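Local coordinates for protein cellulose 1,4-beta-cellobiosidase (Thermobifida fusca, PDB 4JJJ) that probably cleaves cellulose into cellobiose, this chain being the glycoside hydrolase family 48 catalytic domain of a longer secreted cellulase, at residues Y265-K270 with A293-S298; G325-L330 with D357-F362. The protein carries 1 engineered substitution. All coordinates share one frame; numbering follows the deposited sequence. Where two conformers were deposited one is given.

Interaction 1. Residues Y265-K270 with A293-S298. With BGC (beta-D-glucopyranose), chain D.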
loop_
_atom_site.group_PDB
_atom_site.type_symbol
_atom_site.label_atom_id
_atom_site.label_comp_id
_atom_site.label_asym_id
_atom_site.label_seq_id
_atom_site.Cartn_x
_atom_site.Cartn_y
_atom_site.Cartn_z
ATOM N N TYR A 265 -1.025 13.898 5.925
ATOM C CA TYR A 265 -2.380 13.922 5.297
ATOM C C TYR A 265 -3.107 12.600 5.525
ATOM O O TYR A 265 -4.346 12.585 5.677
ATOM C CB TYR A 265 -2.296 14.205 3.774
ATOM C CG TYR A 265 -2.394 15.650 3.502
ATOM C CD1 TYR A 265 -3.608 16.325 3.619
ATOM C CD2 TYR A 265 -1.275 16.338 3.122
ATOM C CE1 TYR A 265 -3.710 17.689 3.355
ATOM C CE2 TYR A 265 -1.324 17.706 2.892
ATOM C CZ TYR A 265 -2.547 18.391 2.960
ATOM O OH TYR A 265 -2.654 19.777 2.787
ATOM N N ALA A 266 -2.396 11.444 5.616
ATOM C CA ALA A 266 -3.023 10.164 5.886
ATOM C C ALA A 266 -3.658 10.068 7.297
ATOM O O ALA A 266 -4.420 9.151 7.524
ATOM C CB ALA A 266 -2.000 9.041 5.676
ATOM N N MET A 267 -3.297 11.010 8.182
ATOM C CA MET A 267 -3.730 11.013 9.564
ATOM C C MET A 267 -5.077 11.653 9.795
ATOM O O MET A 267 -5.563 11.689 10.949
ATOM C CB MET A 267 -2.684 11.701 10.401
ATOM C CG MET A 267 -1.363 10.981 10.514
ATOM S SD MET A 267 -0.301 11.889 11.645
ATOM C CE MET A 267 1.261 11.113 11.398
ATOM N N PHE A 268 -5.660 12.181 8.703
ATOM C CA PHE A 268 -6.899 13.001 8.785
ATOM C C PHE A 268 -8.097 12.299 8.206
ATOM O O PHE A 268 -7.985 11.620 7.184
ATOM C CB PHE A 268 -6.686 14.376 8.184
ATOM C CG PHE A 268 -5.822 15.200 9.009
ATOM C CD1 PHE A 268 -4.444 15.013 8.940
ATOM C CD2 PHE A 268 -6.318 16.107 9.933
ATOM C CE1 PHE A 268 -3.590 15.726 9.761
ATOM C CE2 PHE A 268 -5.466 16.831 10.742
ATOM C CZ PHE A 268 -4.091 16.654 10.671
ATOM N N ASP A 269 -9.268 12.571 8.761
ATOM C CA ASP A 269 -10.523 12.127 8.144
ATOM C C ASP A 269 -10.570 12.589 6.659
ATOM O O ASP A 269 -10.076 13.664 6.327
ATOM C CB ASP A 269 -11.702 12.751 8.921
ATOM C CG ASP A 269 -13.043 12.320 8.381
ATOM O OD1 ASP A 269 -13.496 11.211 8.764
ATOM O OD2 ASP A 269 -13.617 13.097 7.599
ATOM N N LYS A 270 -11.252 11.809 5.821
ATOM C CA LYS A 270 -11.306 12.090 4.425
ATOM C C LYS A 270 -11.673 13.553 4.161
ATOM O O LYS A 270 -11.067 14.203 3.324
ATOM C CB LYS A 270 -12.256 11.165 3.759
ATOM C CG LYS A 270 -12.288 11.163 2.263
ATOM C CD LYS A 270 -13.349 10.229 1.647
ATOM C CE LYS A 270 -13.358 10.308 0.135
ATOM N NZ LYS A 270 -14.352 9.362 -0.399
ATOM N N ALA A 293 -7.893 14.878 13.123
ATOM C CA ALA A 293 -6.843 13.871 13.070
ATOM C C ALA A 293 -7.149 12.653 13.889
ATOM O O ALA A 293 -7.383 12.762 15.083
ATOM C CB ALA A 293 -5.528 14.489 13.474
ATOM N N HIS A 294 -7.082 11.465 13.253
ATOM C CA HIS A 294 -7.123 10.139 13.914
ATOM C C HIS A 294 -5.708 9.644 14.219
ATOM O O HIS A 294 -5.553 8.752 15.024
ATOM C CB HIS A 294 -7.937 9.139 13.129
ATOM C CG HIS A 294 -7.549 9.016 11.703
ATOM N ND1 HIS A 294 -6.295 8.561 11.318
ATOM C CD2 HIS A 294 -8.212 9.333 10.576
ATOM C CE1 HIS A 294 -6.256 8.562 9.994
ATOM N NE2 HIS A 294 -7.404 9.021 9.517
ATOM N N TYR A 295 -4.697 10.285 13.583
ATOM C CA TYR A 295 -3.304 9.972 13.935
ATOM C C TYR A 295 -2.901 8.570 13.615
ATOM O O TYR A 295 -1.853 8.102 14.128
ATOM C CB TYR A 295 -3.026 10.315 15.401
ATOM C CG TYR A 295 -3.064 11.798 15.681
ATOM C CD1 TYR A 295 -2.090 12.659 15.209
ATOM C CD2 TYR A 295 -4.103 12.294 16.456
ATOM C CE1 TYR A 295 -2.139 14.015 15.547
ATOM C CE2 TYR A 295 -4.196 13.615 16.758
ATOM C CZ TYR A 295 -3.191 14.453 16.379
ATOM O OH TYR A 295 -3.187 15.850 16.661
ATOM N N LEU A 296 -3.584 7.918 12.689
ATOM C CA LEU A 296 -3.174 6.629 12.163
ATOM C C LEU A 296 -2.769 6.738 10.717
ATOM O O LEU A 296 -3.086 7.767 10.059
ATOM C CB LEU A 296 -4.333 5.630 12.295
ATOM C CG LEU A 296 -4.760 5.338 13.705
ATOM C CD1 LEU A 296 -5.977 4.420 13.695
ATOM C CD2 LEU A 296 -3.686 4.738 14.586
ATOM N N LEU A 297 -2.035 5.754 10.183
ATOM C CA LEU A 297 -1.721 5.696 8.732
ATOM C C LEU A 297 -2.935 5.103 8.016
ATOM O O LEU A 297 -3.091 3.865 8.003
ATOM C CB LEU A 297 -0.457 4.939 8.417
ATOM C CG LEU A 297 0.794 5.691 8.844
ATOM C CD1 LEU A 297 1.967 4.781 8.854
ATOM C CD2 LEU A 297 1.114 6.717 7.679
ATOM N N SER A 298 -3.828 5.977 7.531
ATOM C CA SER A 298 -4.963 5.526 6.819
ATOM C C SER A 298 -4.657 4.986 5.398
ATOM O O SER A 298 -3.516 4.950 4.992
ATOM C CB SER A 298 -6.022 6.566 6.777
ATOM O OG SER A 298 -5.643 7.576 5.836
HETATM C C2 BGC D . -11.651 8.652 -3.149
HETATM C C3 BGC D . -12.487 9.688 -3.871
HETATM C C4 BGC D . -11.665 10.532 -4.828
HETATM C C5 BGC D . -10.801 9.679 -5.720
HETATM C C6 BGC D . -9.819 10.400 -6.566
HETATM C C1 BGC D . -10.842 7.846 -4.195
HETATM O O2 BGC D . -12.419 7.788 -2.321
HETATM O O3 BGC D . -13.149 10.544 -2.901
HETATM O O4 BGC D . -12.651 11.244 -5.650
HETATM O O5 BGC D . -10.016 8.737 -4.926
HETATM O O6 BGC D . -9.134 9.530 -7.447
#

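Interaction 2. Residues G325-L330 with D357-F362. With ZN (zinc ion), chain T.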
loop_
_atom_site.group_PDB
_atom_site.type_symbol
_atom_site.label_atom_id
_atom_site.label_comp_id
_atom_site.label_asym_id
_atom_site.label_seq_id
_atom_site.Cartn_x
_atom_site.Cartn_y
_atom_site.Cartn_z
ATOM N N GLY A 325 -2.334 -3.395 8.955
ATOM C CA GLY A 325 -1.228 -3.779 8.053
ATOM C C GLY A 325 -0.460 -2.631 7.510
ATOM O O GLY A 325 0.695 -2.870 6.986
ATOM N N TYR A 326 -1.011 -1.428 7.554
ATOM C CA TYR A 326 -0.352 -0.197 7.089
ATOM C C TYR A 326 0.490 0.463 8.155
ATOM O O TYR A 326 1.315 1.294 7.886
ATOM C CB TYR A 326 -1.341 0.849 6.537
ATOM C CG TYR A 326 -1.875 0.533 5.157
ATOM C CD1 TYR A 326 -2.116 -0.736 4.704
ATOM C CD2 TYR A 326 -2.262 1.621 4.379
ATOM C CE1 TYR A 326 -2.636 -0.941 3.447
ATOM C CE2 TYR A 326 -2.752 1.443 3.088
ATOM C CZ TYR A 326 -2.933 0.196 2.638
ATOM O OH TYR A 326 -3.390 0.019 1.349
ATOM N N GLN A 327 0.196 0.170 9.438
ATOM C CA GLN A 327 0.836 0.984 10.453
ATOM C C GLN A 327 2.331 0.750 10.488
ATOM O O GLN A 327 2.779 -0.358 10.174
ATOM C CB GLN A 327 0.229 0.755 11.849
ATOM C CG GLN A 327 -1.322 0.810 11.888
ATOM C CD GLN A 327 -1.852 2.096 11.224
ATOM O OE1 GLN A 327 -2.630 1.970 10.208
ATOM N NE2 GLN A 327 -1.410 3.182 11.574
ATOM N N ASN A 328 3.056 1.761 10.919
ATOM C CA ASN A 328 4.496 1.663 10.856
ATOM C C ASN A 328 5.072 2.372 12.039
ATOM O O ASN A 328 5.440 3.547 11.973
ATOM C CB ASN A 328 5.044 2.215 9.541
ATOM C CG ASN A 328 6.434 1.746 9.265
ATOM O OD1 ASN A 328 7.257 1.649 10.168
ATOM N ND2 ASN A 328 6.713 1.392 7.999
ATOM N N VAL A 329 5.160 1.581 13.106
ATOM C CA VAL A 329 5.588 2.178 14.356
ATOM C C VAL A 329 7.084 2.535 14.289
ATOM O O VAL A 329 7.556 3.387 15.085
ATOM C CB VAL A 329 5.288 1.260 15.509
ATOM C CG1 VAL A 329 3.763 1.165 15.660
ATOM C CG2 VAL A 329 6.019 -0.068 15.484
ATOM N N LEU A 330 7.828 1.887 13.410
ATOM C CA LEU A 330 9.253 2.209 13.247
ATOM C C LEU A 330 9.411 3.522 12.540
ATOM O O LEU A 330 10.152 4.383 13.043
ATOM C CB LEU A 330 9.933 1.037 12.470
ATOM C CG LEU A 330 11.447 1.008 12.303
ATOM C CD1 LEU A 330 11.957 2.229 11.532
ATOM C CD2 LEU A 330 12.158 0.927 13.660
ATOM N N ASP A 357 2.456 6.867 19.417
ATOM C CA ASP A 357 1.654 6.378 20.536
ATOM C C ASP A 357 0.314 5.780 20.077
ATOM O O ASP A 357 -0.019 4.631 20.460
ATOM C CB ASP A 357 1.397 7.524 21.513
ATOM C CG ASP A 357 0.371 7.200 22.578
ATOM O OD1 ASP A 357 0.619 6.194 23.254
ATOM O OD2 ASP A 357 -0.695 7.926 22.633
ATOM N N ARG A 358 -0.428 6.535 19.269
ATOM C CA ARG A 358 -1.735 6.120 18.841
ATOM C C ARG A 358 -1.693 4.770 18.028
ATOM O O ARG A 358 -2.522 3.873 18.211
ATOM C CB ARG A 358 -2.415 7.151 17.976
ATOM C CG ARG A 358 -3.911 6.931 17.790
ATOM C CD ARG A 358 -4.726 7.173 19.031
ATOM N NE ARG A 358 -4.666 8.503 19.605
ATOM C CZ ARG A 358 -5.476 9.499 19.187
ATOM N NH1 ARG A 358 -6.308 9.372 18.191
ATOM N NH2 ARG A 358 -5.442 10.663 19.783
ATOM N N GLN A 359 -0.661 4.646 17.187
ATOM C CA GLN A 359 -0.548 3.428 16.379
ATOM C C GLN A 359 -0.294 2.235 17.293
ATOM O O GLN A 359 -0.891 1.167 17.085
ATOM C CB GLN A 359 0.589 3.563 15.380
ATOM C CG GLN A 359 0.314 4.526 14.221
ATOM C CD GLN A 359 1.392 4.472 13.156
ATOM O OE1 GLN A 359 1.951 3.431 12.815
ATOM N NE2 GLN A 359 1.777 5.662 12.733
ATOM N N LEU A 360 0.559 2.339 18.327
ATOM C CA LEU A 360 0.755 1.232 19.204
ATOM C C LEU A 360 -0.498 0.893 19.982
ATOM O O LEU A 360 -0.759 -0.336 20.174
ATOM C CB LEU A 360 1.916 1.508 20.176
ATOM C CG LEU A 360 3.309 1.386 19.486
ATOM C CD1 LEU A 360 4.337 2.170 20.342
ATOM C CD2 LEU A 360 3.646 -0.087 19.331
ATOM N N GLU A 361 -1.263 1.858 20.438
ATOM C CA GLU A 361 -2.550 1.549 21.131
ATOM C C GLU A 361 -3.538 0.839 20.196
ATOM O O GLU A 361 -4.091 -0.161 20.589
ATOM C CB GLU A 361 -3.189 2.828 21.588
ATOM C CG GLU A 361 -2.474 3.461 22.734
ATOM C CD GLU A 361 -3.278 4.587 23.385
ATOM O OE1 GLU A 361 -4.494 4.664 23.249
ATOM O OE2 GLU A 361 -2.680 5.517 24.028
ATOM N N PHE A 362 -3.614 1.320 18.951
ATOM C CA PHE A 362 -4.475 0.713 17.916
ATOM C C PHE A 362 -4.145 -0.737 17.640
ATOM O O PHE A 362 -5.005 -1.597 17.678
ATOM C CB PHE A 362 -4.284 1.529 16.627
ATOM C CG PHE A 362 -5.061 1.131 15.439
ATOM C CD1 PHE A 362 -6.417 1.285 15.367
ATOM C CD2 PHE A 362 -4.391 0.804 14.249
ATOM C CE1 PHE A 362 -7.114 1.039 14.197
ATOM C CE2 PHE A 362 -5.119 0.563 13.091
ATOM C CZ PHE A 362 -6.457 0.677 13.041
HETATM ZN ZN ZN T . -0.809 5.820 24.606
HETATM O O HOH W 1 -0.964 7.315 26.006
#

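Interaction 1. Residues Y265-K270 with A293-S298
A single beta bridge, Phe268 with Ala293, marks where two parts of the long loop between helix 250-263 and strand 302-306 meet in the family 48 (alpha/alpha)6 domain; the CA atoms of the bridged pair lie 4.4 Å apart. Two carbonyls at the end of the 3-10 turn do most of the polar work. Met267 O accepts two backbone bonds, from His294 N at 2.8 Å and from Tyr295 N. Ala266 O is likewise gripped twice, by Ser298 OG at 2.6 Å in its plane and by Ser298 N, which stands 44° above that plane. His294 CG sits over the backbone, flanked by N and the carbonyl carbon (chi1 52°), and the ring lies against the Met267 carbonyl. Met267 O stands 3.2 Å above the ring plane, over its centre, and the ring turns its CE1 edge to Ala266 O, 3.1 Å from His294 CE1. Both ring nitrogens are engaged: ND1 accepts Leu296 N at 3.1 Å, 8° out of the ring plane, and NE2 bonds to Ser319 O. An alanine in place of His294 would probably leave Leu296 N and Ser319 O without these mates and open a gap beside Met267 O. Apolar contacts flank this network. Ala293 CB makes a CH-pi contact over one face of Phe268, 3.6 Å above its plane, and Met267 SD meets Tyr295 obliquely in a Met-aromatic contact. From the same loop, extended Lys270 reaches a bound glucose unit, NZ to O2 at 3.1 Å, and also pairs with Glu108. Around the buried contact, helix 348-365 touches Met267, Tyr295 and Leu296, helix 223-242 packs on Ala266 and Leu297, and strand 321-323 meets His294 and Ser298.

Interaction 2. Residues G325-L330 with D357-F362
Gln359 and Asn328 are joined by one hydrogen bond, from backbone Asn328 N to side-chain Gln359 OE1 at 2.8 Å, with an N-H...O angle of 145°. The donor is tilted 17° from the plane of the amide carbonyl. Gln359 leaves its helix with CG anti to the carbonyl carbon (chi1 -72°), and the chain beyond CG is extended, which carries the amide across to the other backbone. The other end of that amide is held as well, since NE2 bonds to Ser355 OG one turn earlier in the helix; together the two bonds restrain its rotation. Gln327 CB lies 3.3 Å from Gln359 OE1. Gln327 CG, anti to the carbonyl carbon, comes to the edge of the Phe362 ring, near its plane, 3.9 Å from Phe362 CD2. Beside this bond the contact turns apolar: Val329 and Leu360 cross at about a right angle, with Val329 CG1 3.9 Å from Leu360 CG. Here the start of helix 329-337 meets the side of helix 348-365, two helices of the (alpha/alpha)6 domain. Asn328 occupies the N-cap position of the first, its OD1 accepting from Ala331 N, while ND2 reaches Gln231 OE1 of helix 223-242. Elsewhere on helix 348-365, Asp357 and Glu361, one turn apart, bind a zinc ion through Asp357 OD1, in one of that residue's two modelled conformers, and Glu361 OE2, each at 2.0 Å, and a water is a third ligand at 2.0 Å from the metal. Glu361 extends beyond CG to reach it, and its second oxygen, OE1, is held by Tyr396 OH and Trp478 NE1.

In the fold
Interactions 1 and 2 follow one another along the chain: the loop contact closes at Ser298 before 325-330 opens, and strands 302-306, 314-317 and 321-323 run between. Their centres are 12 Å apart, on the same side of the centre of one family 48 domain. They also touch, Leu296 CD1 lying 3.6 Å from Phe362 CD1. Helix 348-365 supplies one side of interaction 2 and also packs on interaction 1, while helix 223-242 touches both. Each has a member of the glycan pocket, Lys270 in interaction 1 and Tyr326 in interaction 2. Leu297 and Asn328 approach Asn224, the engineered residue at the predicted nucleophile position, to about 7 Å and 6 Å between side chains, placing both beside the probable catalytic region.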